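Local structure of enterobactin synthetase component F-related protein (Vibrio cholerae serotype O1, 4OXI) at residues P126-A131 / D263-L268; A101-R106 / A152-R157. The protein is an adenylation-domain protein, AlmE, that binds glycyl-adenosine-5'-phosphate and probably activates glycine with ATP for a lipopolysaccharide modification linked to antimicrobial peptide resistance. One frame throughout, in Å; residues are numbered along the deposited sequence.

Interaction 1 of 2, residues P126-A131 / D263-L268; sequences PLNARA and DLTFDL. With GAP (glycyl-adenosine-5'-phosphate), chain B.
Pro126 and Thr265 carry the tight half of this contact, which is made by packing, with no hydrogen bond between 126-131 and 263-268. The Pro126 ring lies against the backbone of the other loop: its CG comes within 3.3 Å of Leu264 O, and its CB rests 4.1 Å from Leu264 CB. Next to it, the methyl of Thr265 packs on the chain just beyond the proline, with CG2 3.6 Å from Pro126 O and 3.5 Å from Asn128 N. With OG1 between the backbone N and the carbonyl carbon (chi1 47°), CG2 is left anti to the carbonyl carbon and reaches the 126-128 chain. Toward Asn128 the contact is looser. The two side chains cross at about a right angle and Asn128 ND2 stays 3.9 Å from Thr265 OG1. The amide turns back on its own loop instead: Asn128 OD1 accepts from Arg130 N at 2.9 Å, nearly straight and on a lone pair, an Asx turn within the type I turn 128-131. Ala129 and Arg130 are exposed. Past Thr265 the loop enters the glycyl-adenylate pocket, where Asp267 OD1 accepts a 2.7 Å hydrogen bond from the ligand's amino N and the Phe266 ring has its carbonyl O at the edge. Leu264 packs on helix 108-119, Leu127 on helix 133-142, and Met220 of strand 216-222 touches both Pro126 and Asp267.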
# COMPACT_ATOMS: atom_id res chain seq x y z
N PRO A 126 1.27 6.68 7.49
CA PRO A 126 2.59 6.07 7.54
C PRO A 126 3.61 6.91 6.78
O PRO A 126 3.29 7.41 5.70
CB PRO A 126 2.37 4.72 6.83
CG PRO A 126 1.21 4.94 5.92
CD PRO A 126 0.32 5.95 6.63
N LEU A 127 4.80 7.07 7.32
CA LEU A 127 5.84 7.88 6.67
C LEU A 127 6.85 6.95 6.01
O LEU A 127 7.23 5.93 6.58
CB LEU A 127 6.54 8.75 7.72
CG LEU A 127 5.65 9.71 8.51
CD1 LEU A 127 6.41 10.40 9.65
CD2 LEU A 127 5.04 10.75 7.57
N ASN A 128 7.32 7.30 4.81
CA ASN A 128 8.25 6.42 4.11
C ASN A 128 9.56 6.25 4.88
O ASN A 128 10.08 7.23 5.43
CB ASN A 128 8.53 6.95 2.71
CG ASN A 128 9.15 5.91 1.81
OD1 ASN A 128 10.30 5.50 2.01
ND2 ASN A 128 8.39 5.46 0.82
N ALA A 129 10.09 5.03 4.92
CA ALA A 129 11.32 4.75 5.67
C ALA A 129 12.51 5.55 5.14
O ALA A 129 13.48 5.78 5.85
CB ALA A 129 11.66 3.24 5.64
N ARG A 130 12.42 5.97 3.88
CA ARG A 130 13.51 6.74 3.29
C ARG A 130 13.11 8.17 2.90
O ARG A 130 13.76 8.80 2.09
CB ARG A 130 14.13 5.96 2.12
CG ARG A 130 14.67 4.61 2.62
CD ARG A 130 15.51 3.88 1.61
NE ARG A 130 14.72 3.49 0.45
CZ ARG A 130 15.22 2.89 -0.63
NH1 ARG A 130 14.41 2.58 -1.64
NH2 ARG A 130 16.53 2.62 -0.70
N ALA A 131 12.03 8.67 3.49
CA ALA A 131 11.68 10.07 3.31
C ALA A 131 12.69 10.94 4.05
O ALA A 131 13.14 10.61 5.16
CB ALA A 131 10.28 10.35 3.83
N ASP A 263 5.80 -2.54 2.46
CA ASP A 263 6.00 -1.35 3.29
C ASP A 263 4.65 -0.81 3.78
O ASP A 263 3.63 -0.95 3.09
CB ASP A 263 6.74 -0.26 2.50
CG ASP A 263 8.18 -0.67 2.12
OD1 ASP A 263 8.83 -1.47 2.86
OD2 ASP A 263 8.67 -0.20 1.07
N LEU A 264 4.64 -0.20 4.97
CA LEU A 264 3.43 0.36 5.56
C LEU A 264 2.86 1.54 4.75
O LEU A 264 1.70 1.88 4.89
CB LEU A 264 3.69 0.80 7.01
CG LEU A 264 4.00 -0.37 7.96
CD1 LEU A 264 4.42 0.13 9.33
CD2 LEU A 264 2.80 -1.30 8.10
N THR A 265 3.69 2.15 3.91
CA THR A 265 3.23 3.21 3.01
C THR A 265 2.48 2.67 1.79
O THR A 265 1.94 3.45 1.01
CB THR A 265 4.41 4.06 2.47
OG1 THR A 265 5.45 3.19 2.01
CG2 THR A 265 4.97 5.00 3.55
N PHE A 266 2.49 1.35 1.60
CA PHE A 266 1.82 0.70 0.45
C PHE A 266 0.57 0.04 1.02
O PHE A 266 0.64 -0.63 2.06
CB PHE A 266 2.76 -0.37 -0.14
CG PHE A 266 2.32 -0.91 -1.48
CD1 PHE A 266 1.34 -0.28 -2.24
CD2 PHE A 266 2.89 -2.08 -1.99
CE1 PHE A 266 0.94 -0.79 -3.49
CE2 PHE A 266 2.50 -2.60 -3.23
CZ PHE A 266 1.52 -1.95 -3.98
N ASP A 267 -0.59 0.22 0.36
CA ASP A 267 -1.83 -0.26 0.97
C ASP A 267 -1.98 -1.79 1.07
O ASP A 267 -2.86 -2.27 1.78
CB ASP A 267 -3.08 0.43 0.41
CG ASP A 267 -3.39 0.02 -1.03
OD1 ASP A 267 -2.68 -0.83 -1.61
OD2 ASP A 267 -4.39 0.55 -1.57
N LEU A 268 -1.11 -2.55 0.40
CA LEU A 268 -1.07 -4.00 0.62
C LEU A 268 -0.81 -4.34 2.08
O LEU A 268 -1.25 -5.39 2.56
CB LEU A 268 -0.01 -4.67 -0.25
CG LEU A 268 -0.19 -4.58 -1.77
CD1 LEU A 268 0.73 -5.58 -2.47
CD2 LEU A 268 -1.64 -4.83 -2.18
N GAP B . -3.54 -1.25 -4.16
CA GAP B . -2.63 -2.20 -4.87
C GAP B . -1.72 -1.36 -5.76
O GAP B . -0.84 -1.85 -6.44
PA GAP B . -1.13 1.20 -6.56
O1A GAP B . -2.04 2.40 -6.48
O2A GAP B . 0.29 1.26 -6.04
O3A GAP B . -1.96 0.07 -5.78
C5' GAP B . -2.36 0.75 -8.84
O5' GAP B . -1.13 0.74 -8.10
C4' GAP B . -2.08 0.35 -10.27
O4' GAP B . -1.32 -0.87 -10.28
C3' GAP B . -3.33 -0.01 -11.05
O3' GAP B . -3.95 1.16 -11.58
C2' GAP B . -2.78 -0.94 -12.11
O2' GAP B . -2.11 -0.20 -13.12
C1' GAP B . -1.65 -1.66 -11.42
N9 GAP B . -2.13 -2.98 -10.96
C8 GAP B . -2.56 -3.27 -9.71
N7 GAP B . -2.91 -4.58 -9.61
C5 GAP B . -2.70 -5.14 -10.82
C6 GAP B . -2.88 -6.49 -11.40
N6 GAP B . -3.34 -7.52 -10.64
N1 GAP B . -2.55 -6.65 -12.70
C2 GAP B . -2.09 -5.63 -13.46
N3 GAP B . -1.90 -4.38 -12.99
C4 GAP B . -2.18 -4.09 -11.70

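Interaction 2 of 2, residues A101-R106 / A152-R157; sequences AILSVR and AQQLSR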
# COMPACT_ATOMS: atom_id res chain seq x y z
N ALA A 101 1.01 10.43 12.65
CA ALA A 101 1.97 9.97 11.65
C ALA A 101 2.85 8.90 12.26
O ALA A 101 3.20 8.95 13.44
CB ALA A 101 2.79 11.11 11.13
N ILE A 102 3.22 7.91 11.46
CA ILE A 102 3.97 6.79 11.99
C ILE A 102 5.34 6.69 11.33
O ILE A 102 5.43 6.35 10.15
CB ILE A 102 3.20 5.47 11.82
CG1 ILE A 102 1.81 5.60 12.46
CG2 ILE A 102 3.99 4.31 12.43
CD1 ILE A 102 1.08 4.30 12.60
N LEU A 103 6.39 7.00 12.09
CA LEU A 103 7.76 7.03 11.58
C LEU A 103 8.40 5.65 11.74
O LEU A 103 9.24 5.23 10.94
CB LEU A 103 8.58 8.09 12.34
CG LEU A 103 10.00 8.42 11.86
CD1 LEU A 103 9.97 9.15 10.52
CD2 LEU A 103 10.73 9.26 12.91
N SER A 104 8.00 4.96 12.79
CA SER A 104 8.45 3.60 13.05
C SER A 104 8.10 2.71 11.86
O SER A 104 7.02 2.85 11.27
CB SER A 104 7.75 3.09 14.30
OG SER A 104 7.91 1.68 14.40
N VAL A 105 9.01 1.80 11.50
CA VAL A 105 8.75 0.83 10.44
C VAL A 105 9.21 -0.58 10.83
O VAL A 105 10.22 -0.74 11.50
CB VAL A 105 9.42 1.23 9.10
CG1 VAL A 105 8.78 2.50 8.56
CG2 VAL A 105 10.92 1.41 9.28
N ARG A 106 8.45 -1.60 10.40
CA ARG A 106 8.78 -3.02 10.62
C ARG A 106 9.17 -3.29 12.05
O ARG A 106 10.13 -4.02 12.32
CB ARG A 106 9.87 -3.50 9.66
CG ARG A 106 9.34 -3.57 8.22
CD ARG A 106 10.32 -4.11 7.20
NE ARG A 106 9.82 -3.79 5.86
CZ ARG A 106 8.86 -4.46 5.23
NH1 ARG A 106 8.29 -5.52 5.79
NH2 ARG A 106 8.47 -4.05 4.03
N ALA A 152 13.04 3.36 18.87
CA ALA A 152 14.48 3.57 19.05
C ALA A 152 15.26 3.67 17.73
O ALA A 152 16.20 4.47 17.62
CB ALA A 152 15.07 2.49 19.94
N GLN A 153 14.88 2.88 16.74
CA GLN A 153 15.59 2.88 15.46
C GLN A 153 15.45 4.22 14.71
O GLN A 153 16.31 4.58 13.89
CB GLN A 153 15.13 1.68 14.61
CG GLN A 153 15.42 1.80 13.12
CD GLN A 153 14.99 0.56 12.32
OE1 GLN A 153 14.72 -0.50 12.89
NE2 GLN A 153 14.92 0.70 10.99
N GLN A 154 14.39 4.97 15.00
CA GLN A 154 14.12 6.20 14.24
C GLN A 154 14.56 7.50 14.94
O GLN A 154 14.34 8.60 14.41
CB GLN A 154 12.62 6.29 13.93
CG GLN A 154 12.08 5.08 13.17
CD GLN A 154 12.62 5.01 11.76
OE1 GLN A 154 12.93 6.04 11.15
NE2 GLN A 154 12.76 3.81 11.24
N LEU A 155 15.16 7.40 16.11
CA LEU A 155 15.50 8.60 16.88
C LEU A 155 16.43 9.55 16.13
O LEU A 155 16.29 10.78 16.22
CB LEU A 155 16.09 8.23 18.24
CG LEU A 155 15.14 7.52 19.19
CD1 LEU A 155 15.80 7.30 20.56
CD2 LEU A 155 13.82 8.27 19.33
N SER A 156 17.37 9.00 15.38
CA SER A 156 18.27 9.83 14.58
C SER A 156 17.53 10.62 13.50
O SER A 156 17.78 11.82 13.32
CB SER A 156 19.41 8.97 14.00
OG SER A 156 19.69 9.35 12.67
N ARG A 157 16.62 9.98 12.76
CA ARG A 157 15.83 10.72 11.77
C ARG A 157 14.91 11.72 12.44
O ARG A 157 14.66 12.82 11.92
CB ARG A 157 14.98 9.77 10.92
CG ARG A 157 15.76 8.97 9.89
CD ARG A 157 14.84 7.94 9.28
NE ARG A 157 13.91 8.54 8.33
CZ ARG A 157 12.70 8.05 8.07
NH1 ARG A 157 12.26 6.98 8.73
NH2 ARG A 157 11.94 8.63 7.16
O HOH W 1 9.51 6.05 8.41
O HOH W 2 11.53 1.41 12.93
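Leu103, Gln154 and Arg157 bury the most surface here, and the leucine lies against both of the others. Leu103 CD2 rests 3.7 Å from Gln154 CB, while Leu103 CD1 sits over one face of the Arg157 guanidinium, toward its rim and 3.4 Å above the plane. With CG anti to the backbone N (chi1 -173°), the leucine branches extend to these two residues. Gln154 is bent at chi2 (-68°), which folds its amide back across the chain at 103-105; its CD comes 3.5 Å from Leu103 O, and NE2 reaches the Val105 CG2 methyl, the two side chains crossing at about a right angle. The other end of the amide holds the arginine: Arg157 NH1 donates to Gln154 OE1 at 2.7 Å, a somewhat bent bond whose donor stands above the carbonyl plane. Two waters join the segments. One, at the guanidinium edge, accepts from Arg157 NH1 and lies 2.7 Å from Leu103 O, to which it can donate; the second accepts from both Val105 N and Gln154 NE2. Ser104 OG is hydrogen-bonded to Asp151, just before 152-157. Direct contact across the segments is thus van der Waals packing, and the polar links pass through water, while the bonds to Gln154 OE1, Asn128 O and Ala131 O restrain the guanidinium, with the leucine methyl packed on one face.

In the fold
The two contacts are neighbours, with centres about 12 Å apart, and their segments alternate along the chain: 101-106, 126-131, 152-157, 263-268. The first three follow or overlap the ends of adjacent strands 99-102, 123-126 and 147-149 of one parallel five-stranded sheet, whereas 263-268 follows strand 257-260 of a separate mixed sheet. Direct bridges tie them together: Arg157 of interaction 2 reaches the 128-131 turn of interaction 1, and Arg106 forms a salt bridge with Asp263. Interaction 1 thus joins loops that follow strands of the two sheets, and 263-268 lines the glycyl-adenylate pocket. The centre of interaction 2 lies about 18 Å from the centre of the chain, that of interaction 1 about 7 Å.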